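Local coordinates for protein voltage-sensor containing phosphatase (Ciona intestinalis, PDB 3V0G) that probably dephosphorylates phosphoinositides through a PTEN-like phosphatase domain, coupled in the full-length protein to a membrane voltage sensor, at residues Ala153-Gly158 with Asp168-Val173. The protein carries 1 engineered substitution. Residues are numbered along the deposited sequence; the frame is centred on the assembly and turned at random.
Sequences ALEYFG and DVFQGV
Phe170 reaches out of the loop between helices 150-161 and 176-191 and brings its ring up to the first of them, against the turn Leu154-Gly158. A chi1 of -168° sets CG opposite the backbone N and turns the ring to the helix, and this is where packing is tight. CE1 and CZ of Phe170 both come within 3.3 Å of Leu154 O, which lies oblique to the ring. That oxygen already accepts the helical bond from Gly158 N, so the ring carbons add at most a weak C-H...O-like contact to an acceptor in use. On the Leu154 side, its CB lies 4.0 Å from Phe170 CZ, while Leu154 itself runs on to Ile179 and Val182 of helix 176-191. Gly158 brings its CA to the ring edge, 4.3 Å from CE1 of Phe170. Deeper in, Val173 CG1 sits in plane at the edge of the buried Phe157 ring, 3.7 Å from Phe157 CE2, and Phe157 also packs on Val137 of helix 131-143.

The outer side is looser. Glu155, extended beyond CG, slides past Phe170 in the opposite sense, its CG 3.7 Å from Phe170 CD1 and its carboxylate tilted 35° from the ring plane. Its OE1 meets only carbon here, 3.5 Å from Phe170 CB. Beyond Phe170 the loop swings outward through exposed Gln171 and Gly172. Phe164 meets Phe170 edge-to-face and also touches Glu155.

No hydrogen bond or salt bridge joins the two segments: within the tensin-type phosphatase domain, this loop meets its preceding helix mainly through carbon packing, Glu155 giving its CG, with a carbonyl and a carboxylate oxygen also against carbon.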
ATOM      1  N   ALA A 153       3.926   1.260  14.815  1.00 25.30           N
ATOM      2  CA  ALA A 153       4.106   2.457  13.989  1.00 25.20           C
ATOM      3  C   ALA A 153       2.816   2.848  13.274  1.00 25.18           C
ATOM      4  O   ALA A 153       2.454   4.025  13.243  1.00 25.27           O
ATOM      5  CB  ALA A 153       5.226   2.251  12.984  1.00 25.26           C
ATOM      6  N   LEU A 154       2.134   1.853  12.705  1.00 25.08           N
ATOM      7  CA  LEU A 154       0.889   2.068  11.963  1.00 25.12           C
ATOM      8  C   LEU A 154      -0.229   2.583  12.854  1.00 25.33           C
ATOM      9  O   LEU A 154      -0.984   3.478  12.463  1.00 25.43           O
ATOM     10  CB  LEU A 154       0.446   0.780  11.263  1.00 25.15           C
ATOM     11  CG  LEU A 154       1.243   0.366  10.023  1.00 24.76           C
ATOM     12  CD1 LEU A 154       1.038  -1.110   9.738  1.00 24.46           C
ATOM     13  CD2 LEU A 154       0.849   1.209   8.813  1.00 24.19           C
ATOM     14  N   GLU A 155      -0.324   2.012  14.052  1.00 25.52           N
ATOM     15  CA  GLU A 155      -1.350   2.394  15.020  1.00 25.77           C
ATOM     16  C   GLU A 155      -1.091   3.804  15.545  1.00 25.79           C
ATOM     17  O   GLU A 155      -2.031   4.580  15.749  1.00 25.82           O
ATOM     18  CB  GLU A 155      -1.444   1.363  16.151  1.00 25.97           C
ATOM     19  CG  GLU A 155      -1.963   0.006  15.675  1.00 26.49           C
ATOM     20  CD  GLU A 155      -2.430  -0.907  16.790  1.00 27.09           C
ATOM     21  OE1 GLU A 155      -3.120  -1.901  16.475  1.00 28.00           O
ATOM     22  OE2 GLU A 155      -2.118  -0.646  17.972  1.00 27.40           O
ATOM     23  N   TYR A 156       0.183   4.143  15.733  1.00 25.81           N
ATOM     24  CA  TYR A 156       0.558   5.505  16.109  1.00 25.84           C
ATOM     25  C   TYR A 156       0.191   6.502  15.017  1.00 26.18           C
ATOM     26  O   TYR A 156      -0.292   7.597  15.316  1.00 26.29           O
ATOM     27  CB  TYR A 156       2.048   5.616  16.450  1.00 25.64           C
ATOM     28  CG  TYR A 156       2.477   7.023  16.830  1.00 24.78           C
ATOM     29  CD1 TYR A 156       2.131   7.570  18.071  1.00 24.21           C
ATOM     30  CD2 TYR A 156       3.219   7.810  15.949  1.00 24.35           C
ATOM     31  CE1 TYR A 156       2.514   8.860  18.422  1.00 23.38           C
ATOM     32  CE2 TYR A 156       3.612   9.101  16.293  1.00 23.81           C
ATOM     33  CZ  TYR A 156       3.253   9.620  17.529  1.00 23.57           C
ATOM     34  OH  TYR A 156       3.638  10.896  17.867  1.00 23.31           O
ATOM     35  N   PHE A 157       0.421   6.133  13.757  1.00 26.52           N
ATOM     36  CA  PHE A 157       0.043   7.008  12.650  1.00 26.86           C
ATOM     37  C   PHE A 157      -1.463   7.256  12.645  1.00 27.55           C
ATOM     38  O   PHE A 157      -1.905   8.388  12.450  1.00 27.36           O
ATOM     39  CB  PHE A 157       0.498   6.466  11.289  1.00 26.75           C
ATOM     40  CG  PHE A 157       0.025   7.300  10.132  1.00 26.03           C
ATOM     41  CD1 PHE A 157       0.696   8.469   9.780  1.00 25.40           C
ATOM     42  CD2 PHE A 157      -1.113   6.939   9.414  1.00 24.99           C
ATOM     43  CE1 PHE A 157       0.248   9.255   8.723  1.00 25.12           C
ATOM     44  CE2 PHE A 157      -1.569   7.723   8.359  1.00 24.75           C
ATOM     45  CZ  PHE A 157      -0.883   8.881   8.011  1.00 24.80           C
ATOM     46  N   GLY A 158      -2.232   6.190  12.862  1.00 28.37           N
ATOM     47  CA  GLY A 158      -3.689   6.265  12.928  1.00 29.74           C
ATOM     48  C   GLY A 158      -4.195   7.164  14.042  1.00 30.55           C
ATOM     49  O   GLY A 158      -5.193   7.867  13.872  1.00 30.65           O
ATOM     50  N   ASP A 168      -7.960  -0.028  20.627  1.00 44.36           N
ATOM     51  CA  ASP A 168      -8.959  -0.635  19.748  1.00 44.13           C
ATOM     52  C   ASP A 168      -8.285  -1.243  18.516  1.00 43.89           C
ATOM     53  O   ASP A 168      -7.177  -0.843  18.150  1.00 43.88           O
ATOM     54  CB  ASP A 168      -9.999   0.414  19.336  1.00 44.16           C
ATOM     55  CG  ASP A 168     -11.169  -0.181  18.572  1.00 44.31           C
ATOM     56  OD1 ASP A 168     -11.517   0.367  17.506  1.00 44.38           O
ATOM     57  OD2 ASP A 168     -11.739  -1.195  19.031  1.00 44.59           O
ATOM     58  N   VAL A 169      -8.956  -2.209  17.889  1.00 43.68           N
ATOM     59  CA  VAL A 169      -8.439  -2.886  16.694  1.00 43.39           C
ATOM     60  C   VAL A 169      -8.118  -1.887  15.577  1.00 43.10           C
ATOM     61  O   VAL A 169      -8.842  -0.906  15.376  1.00 43.21           O
ATOM     62  CB  VAL A 169      -9.406  -4.015  16.203  1.00 43.41           C
ATOM     63  CG1 VAL A 169     -10.667  -3.443  15.544  1.00 43.36           C
ATOM     64  CG2 VAL A 169      -8.688  -4.987  15.268  1.00 43.49           C
ATOM     65  N   PHE A 170      -7.013  -2.130  14.875  1.00 42.68           N
ATOM     66  CA  PHE A 170      -6.581  -1.249  13.795  1.00 42.19           C
ATOM     67  C   PHE A 170      -7.340  -1.549  12.506  1.00 41.75           C
ATOM     68  O   PHE A 170      -7.195  -2.628  11.922  1.00 41.79           O
ATOM     69  CB  PHE A 170      -5.066  -1.346  13.579  1.00 42.34           C
ATOM     70  CG  PHE A 170      -4.508  -0.265  12.691  1.00 42.46           C
ATOM     71  CD1 PHE A 170      -4.436   1.054  13.138  1.00 42.63           C
ATOM     72  CD2 PHE A 170      -4.045  -0.565  11.413  1.00 42.51           C
ATOM     73  CE1 PHE A 170      -3.922   2.057  12.322  1.00 42.60           C
ATOM     74  CE2 PHE A 170      -3.525   0.431  10.589  1.00 42.58           C
ATOM     75  CZ  PHE A 170      -3.463   1.745  11.046  1.00 42.57           C
ATOM     76  N   GLN A 171      -8.158  -0.587  12.087  1.00 41.08           N
ATOM     77  CA  GLN A 171      -8.951  -0.691  10.863  1.00 40.34           C
ATOM     78  C   GLN A 171      -8.938   0.627  10.090  1.00 39.67           C
ATOM     79  O   GLN A 171      -8.734   1.699  10.670  1.00 39.81           O
ATOM     80  CB  GLN A 171     -10.394  -1.107  11.181  1.00 40.43           C
ATOM     81  CG  GLN A 171     -10.555  -2.580  11.554  1.00 40.65           C
ATOM     82  CD  GLN A 171     -12.001  -2.987  11.800  1.00 41.02           C
ATOM     83  OE1 GLN A 171     -12.445  -4.039  11.338  1.00 41.31           O
ATOM     84  NE2 GLN A 171     -12.741  -2.157  12.534  1.00 41.29           N
ATOM     85  N   GLY A 172      -9.149   0.537   8.779  1.00 38.70           N
ATOM     86  CA  GLY A 172      -9.162   1.710   7.909  1.00 37.49           C
ATOM     87  C   GLY A 172      -7.773   2.233   7.603  1.00 36.47           C
ATOM     88  O   GLY A 172      -6.777   1.533   7.808  1.00 36.64           O
ATOM     89  N   VAL A 173      -7.723   3.472   7.116  1.00 35.38           N
ATOM     90  CA  VAL A 173      -6.485   4.177   6.738  1.00 34.09           C
ATOM     91  C   VAL A 173      -5.678   3.475   5.627  1.00 33.05           C
ATOM     92  O   VAL A 173      -5.774   3.862   4.462  1.00 33.13           O
ATOM     93  CB  VAL A 173      -5.587   4.558   7.963  1.00 34.17           C
ATOM     94  CG1 VAL A 173      -4.520   5.567   7.550  1.00 34.30           C
ATOM     95  CG2 VAL A 173      -6.429   5.134   9.094  1.00 34.32           C
TER